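Local coordinates for angiogenin-1 (Salmo salar, PDB 7BFK), which probably cleaves RNA as a secreted endonuclease of the pancreatic ribonuclease family and appears to be auto-inhibited, at residues V54-T59 / C107-P112; L11-V15 / H114-D120. One frame throughout, in Å; residues are numbered along the deposited sequence.

Contact 1: residues V54-T59 / C107-P112; sequences VQAICT and CDGKFP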
# COMPACT_ATOMS: atom_id res chain seq x y z
N VAL A 54 3.11 10.59 3.86
CA VAL A 54 3.09 9.86 2.56
C VAL A 54 2.82 10.87 1.44
O VAL A 54 3.47 10.74 0.39
CB VAL A 54 2.10 8.68 2.57
CG1 VAL A 54 2.17 7.90 1.27
CG2 VAL A 54 2.35 7.75 3.75
N GLN A 55 1.92 11.84 1.64
CA GLN A 55 1.60 12.84 0.58
C GLN A 55 2.89 13.62 0.27
O GLN A 55 3.14 13.90 -0.91
CB GLN A 55 0.45 13.77 0.97
CG GLN A 55 0.12 14.79 -0.12
CD GLN A 55 -1.12 15.62 0.14
OE1 GLN A 55 -1.48 15.92 1.28
NE2 GLN A 55 -1.80 15.98 -0.94
N ALA A 56 3.72 13.86 1.29
CA ALA A 56 4.98 14.62 1.17
C ALA A 56 5.92 13.96 0.15
O ALA A 56 6.76 14.68 -0.41
CB ALA A 56 5.63 14.75 2.53
N ILE A 57 5.82 12.65 -0.07
CA ILE A 57 6.69 11.92 -1.05
C ILE A 57 6.54 12.59 -2.43
O ILE A 57 7.52 12.62 -3.20
CB ILE A 57 6.35 10.42 -1.11
CG1 ILE A 57 6.68 9.72 0.21
CG2 ILE A 57 7.05 9.75 -2.28
CD1 ILE A 57 6.09 8.33 0.34
N CYS A 58 5.35 13.10 -2.70
CA CYS A 58 4.96 13.73 -3.98
C CYS A 58 5.34 15.22 -3.98
O CYS A 58 5.42 15.77 -5.07
CB CYS A 58 3.46 13.56 -4.22
SG CYS A 58 2.91 11.84 -4.38
N THR A 59 5.61 15.82 -2.82
CA THR A 59 5.86 17.30 -2.71
C THR A 59 7.12 17.64 -1.88
O THR A 59 6.99 18.43 -0.94
CB THR A 59 4.64 18.00 -2.10
OG1 THR A 59 4.43 17.50 -0.78
CG2 THR A 59 3.40 17.80 -2.93
N CYS A 107 2.60 9.15 -8.12
CA CYS A 107 2.11 10.49 -7.75
C CYS A 107 1.33 11.07 -8.93
O CYS A 107 1.82 10.98 -10.05
CB CYS A 107 3.24 11.44 -7.39
SG CYS A 107 4.10 11.01 -5.85
N ASP A 108 0.14 11.59 -8.66
CA ASP A 108 -0.69 12.36 -9.61
C ASP A 108 -0.66 13.78 -9.07
O ASP A 108 -1.44 14.09 -8.14
CB ASP A 108 -2.10 11.80 -9.75
CG ASP A 108 -2.84 12.36 -10.95
OD1 ASP A 108 -2.42 13.41 -11.46
OD2 ASP A 108 -3.81 11.73 -11.38
N GLY A 109 0.27 14.60 -9.56
CA GLY A 109 0.49 15.93 -8.98
C GLY A 109 0.92 15.75 -7.55
O GLY A 109 1.86 14.95 -7.32
N LYS A 110 0.22 16.37 -6.59
CA LYS A 110 0.57 16.34 -5.15
C LYS A 110 -0.01 15.09 -4.46
O LYS A 110 0.20 14.99 -3.23
CB LYS A 110 0.01 17.57 -4.43
CG LYS A 110 -1.50 17.58 -4.23
CD LYS A 110 -2.01 18.66 -3.27
CE LYS A 110 -2.25 20.00 -3.93
NZ LYS A 110 -3.46 19.98 -4.79
N PHE A 111 -0.67 14.19 -5.20
CA PHE A 111 -1.43 13.04 -4.64
C PHE A 111 -0.85 11.66 -4.96
O PHE A 111 -0.78 11.25 -6.12
CB PHE A 111 -2.87 13.00 -5.18
CG PHE A 111 -3.73 14.17 -4.79
CD1 PHE A 111 -4.27 14.26 -3.51
CD2 PHE A 111 -4.04 15.16 -5.71
CE1 PHE A 111 -5.07 15.33 -3.15
CE2 PHE A 111 -4.85 16.23 -5.35
CZ PHE A 111 -5.36 16.32 -4.07
N PRO A 112 -0.44 10.90 -3.93
CA PRO A 112 -0.15 9.48 -4.10
C PRO A 112 -1.40 8.81 -4.67
O PRO A 112 -2.49 9.15 -4.23
CB PRO A 112 0.14 8.98 -2.68
CG PRO A 112 0.60 10.22 -1.94
CD PRO A 112 -0.19 11.37 -2.56
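Cys-58, three residues beyond Gln-55, is joined covalently to Cys-107 on the strand before a hairpin turn. Their SG atoms lie 2.1 Å apart with a left-handed S-S torsion of -86°, a tie only cysteines make.

The polar link is one hydrogen bond. Because the Gln-55 side chain runs out extended, CG anti to the backbone N (chi1 -179°), NE2 reaches Lys-110 O at 3.2 Å, approaching from well above the carbonyl plane while the acceptor lies nearly in the plane of the amide. The amide also lies alongside the Lys-110 chain, NE2 being 3.6 Å from its CD. With the amide cut back to an alanine here, Lys-110 O would probably lose this donor and the lysine methylenes their neighbour.

Apolar contacts fill in around the bridge. The compact ring of Pro-112 sets CD 3.6 Å from Cys-58 SG and CG 4.3 Å from Val-54 CG1, while Thr-59 CG2 meets Lys-110 CB at 3.7 Å.

Gly-109 suits its place because its positive phi of 62° favours glycine. Segment 107-112 is a beta-hairpin with a two-residue loop, a type II' turn, fastened by a disulfide to the turn that follows helix 51-55 in the pancreatic ribonuclease fold.

Contact 2: residues L11-V15 / H114-D120; sequences LKQHV and HYDGDVD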
# COMPACT_ATOMS: atom_id res chain seq x y z
N LEU A 11 -4.80 5.72 0.49
CA LEU A 11 -4.70 5.70 1.96
C LEU A 11 -5.39 4.45 2.50
O LEU A 11 -4.79 3.79 3.37
CB LEU A 11 -5.32 6.97 2.53
CG LEU A 11 -4.60 8.26 2.18
CD1 LEU A 11 -5.34 9.45 2.79
CD2 LEU A 11 -3.15 8.22 2.67
N LYS A 12 -6.60 4.14 2.04
CA LYS A 12 -7.38 2.97 2.52
C LYS A 12 -6.60 1.68 2.23
O LYS A 12 -6.52 0.83 3.09
CB LYS A 12 -8.74 2.87 1.82
CG LYS A 12 -9.81 3.87 2.27
CD LYS A 12 -11.01 3.87 1.30
CE LYS A 12 -11.94 5.06 1.44
NZ LYS A 12 -12.96 4.86 2.50
N GLN A 13 -6.02 1.56 1.04
CA GLN A 13 -5.28 0.34 0.62
C GLN A 13 -3.87 0.25 1.26
O GLN A 13 -3.45 -0.88 1.52
CB GLN A 13 -5.12 0.38 -0.89
CG GLN A 13 -4.46 -0.86 -1.46
CD GLN A 13 -4.84 -1.01 -2.91
OE1 GLN A 13 -4.01 -0.89 -3.80
NE2 GLN A 13 -6.12 -1.21 -3.14
N HIS A 14 -3.17 1.37 1.51
CA HIS A 14 -1.72 1.31 1.85
C HIS A 14 -1.28 2.13 3.06
O HIS A 14 -0.07 2.09 3.31
CB HIS A 14 -0.89 1.79 0.64
CG HIS A 14 -1.01 0.91 -0.55
ND1 HIS A 14 -0.53 -0.38 -0.55
CD2 HIS A 14 -1.51 1.12 -1.78
CE1 HIS A 14 -0.79 -0.93 -1.71
NE2 HIS A 14 -1.38 -0.03 -2.48
N VAL A 15 -2.13 2.88 3.76
CA VAL A 15 -1.61 3.71 4.89
C VAL A 15 -2.36 3.35 6.19
O VAL A 15 -3.58 3.63 6.26
CB VAL A 15 -1.66 5.21 4.55
CG1 VAL A 15 -1.15 6.08 5.68
CG2 VAL A 15 -0.92 5.52 3.25
N HIS A 114 -2.93 4.84 -6.68
CA HIS A 114 -2.78 3.42 -7.12
C HIS A 114 -3.90 3.16 -8.14
O HIS A 114 -5.07 3.45 -7.83
CB HIS A 114 -2.81 2.45 -5.92
CG HIS A 114 -4.18 2.26 -5.36
ND1 HIS A 114 -5.03 1.26 -5.80
CD2 HIS A 114 -4.87 2.96 -4.43
CE1 HIS A 114 -6.17 1.34 -5.15
NE2 HIS A 114 -6.10 2.37 -4.30
N TYR A 115 -3.54 2.69 -9.33
CA TYR A 115 -4.50 2.45 -10.44
C TYR A 115 -4.93 0.98 -10.46
O TYR A 115 -4.11 0.12 -10.83
CB TYR A 115 -3.88 2.89 -11.76
CG TYR A 115 -3.60 4.37 -11.87
CD1 TYR A 115 -4.62 5.29 -11.72
CD2 TYR A 115 -2.33 4.84 -12.16
CE1 TYR A 115 -4.39 6.65 -11.84
CE2 TYR A 115 -2.08 6.20 -12.28
CZ TYR A 115 -3.12 7.11 -12.12
OH TYR A 115 -2.90 8.45 -12.23
N ASP A 116 -6.18 0.72 -10.05
CA ASP A 116 -6.85 -0.61 -10.07
C ASP A 116 -6.57 -1.39 -8.78
O ASP A 116 -7.16 -2.49 -8.62
CB ASP A 116 -6.44 -1.44 -11.29
CG ASP A 116 -7.21 -1.09 -12.55
OD1 ASP A 116 -8.39 -0.68 -12.42
OD2 ASP A 116 -6.63 -1.23 -13.65
N GLY A 117 -5.72 -0.88 -7.90
CA GLY A 117 -5.34 -1.57 -6.65
C GLY A 117 -5.12 -3.06 -6.87
O GLY A 117 -5.31 -3.84 -5.91
N ASP A 118 -4.80 -3.45 -8.12
CA ASP A 118 -4.46 -4.84 -8.51
C ASP A 118 -2.95 -5.03 -8.36
O ASP A 118 -2.47 -6.16 -8.53
CB ASP A 118 -4.95 -5.18 -9.92
CG ASP A 118 -4.60 -4.14 -10.98
OD1 ASP A 118 -3.95 -3.13 -10.63
OD2 ASP A 118 -5.01 -4.33 -12.15
N VAL A 119 -2.20 -3.95 -8.10
CA VAL A 119 -0.74 -4.07 -7.83
C VAL A 119 -0.51 -3.56 -6.40
O VAL A 119 -1.46 -3.55 -5.59
CB VAL A 119 0.15 -3.37 -8.88
CG1 VAL A 119 1.64 -3.57 -8.60
CG2 VAL A 119 -0.16 -3.86 -10.29
N ASP A 120 0.70 -3.16 -6.09
CA ASP A 120 1.08 -2.81 -4.71
C ASP A 120 2.14 -1.71 -4.80
O ASP A 120 2.71 -1.49 -5.88
CB ASP A 120 1.58 -4.09 -4.03
CG ASP A 120 1.85 -4.01 -2.55
OD1 ASP A 120 1.32 -3.06 -1.92
OD2 ASP A 120 2.59 -4.91 -2.03
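His-14 and His-114 probably correspond to the two catalytic histidines of pancreatic ribonucleases, as sequence and fold suggest. Here the edge of the His-14 ring is turned toward the face of His-114 in a T-shaped pair, centroids 5.9 Å apart and planes at 84°. A hydrogen bond from ND1 to Thr-45 O fixes the rotation of the His-14 ring.

Gln-13 lies over the same face of His-114. Its OE1 comes within 3.1 Å of His-114 ND1, but from above the ring, so the angle is too poor for a hydrogen bond. NE2 sits 3.2 Å from His-114 CE1, and the amide is tilted against the ring. The glutamine reaches this position with CG anti to the backbone N (chi1 -176°) and the rest of its chain extended. Gly-117 lies near the plane of the same amide, its CA 3.2 Å from Gln-13 OE1. A side chain at this glycine would run into Gln-13 NE2, and its positive phi also favours glycine.

Asp-120 approaches His-14 at the ring edge: OD1 is 3.0 Å from CE1, near the ring plane, with carboxylate and ring only 18° from coplanar. Its other oxygen, OD2, forms a salt bridge with Lys-43 NZ and a hydrogen bond with Thr-45 OG1. A short acidic side chain suits this spot, since one oxygen can serve the strand while the other borders the histidine. Val-119 O accepts a hydrogen bond from Lys-41 NZ, a further tie between the loop and the body of the protein. Such a carboxyl-terminal segment lying over the site is consistent with auto-inhibition of a ribonuclease A-type active centre.

The centres of the two contacts lie about 14 Å apart. Along the chain the order is 11-15, 54-59, 107-112 and 114-120, so contact 1 falls wholly between the two halves of contact 2. Strand 111-113, which starts in the hairpin of contact 1, runs straight into the loop of contact 2, while helix 5-14 carries Gln-13 and His-14 and also packs Tyr-7 and Phe-10 on Pro-112. The contacts touch where Val-54 CG2 meets Val-15 CG2 at 4.0 Å and where Asp-108 packs on Tyr-115. Contact 1 thus fastens the hairpin whose second strand ends just before His-114, and contact 2 sets that histidine against His-14, at what is probably the active site.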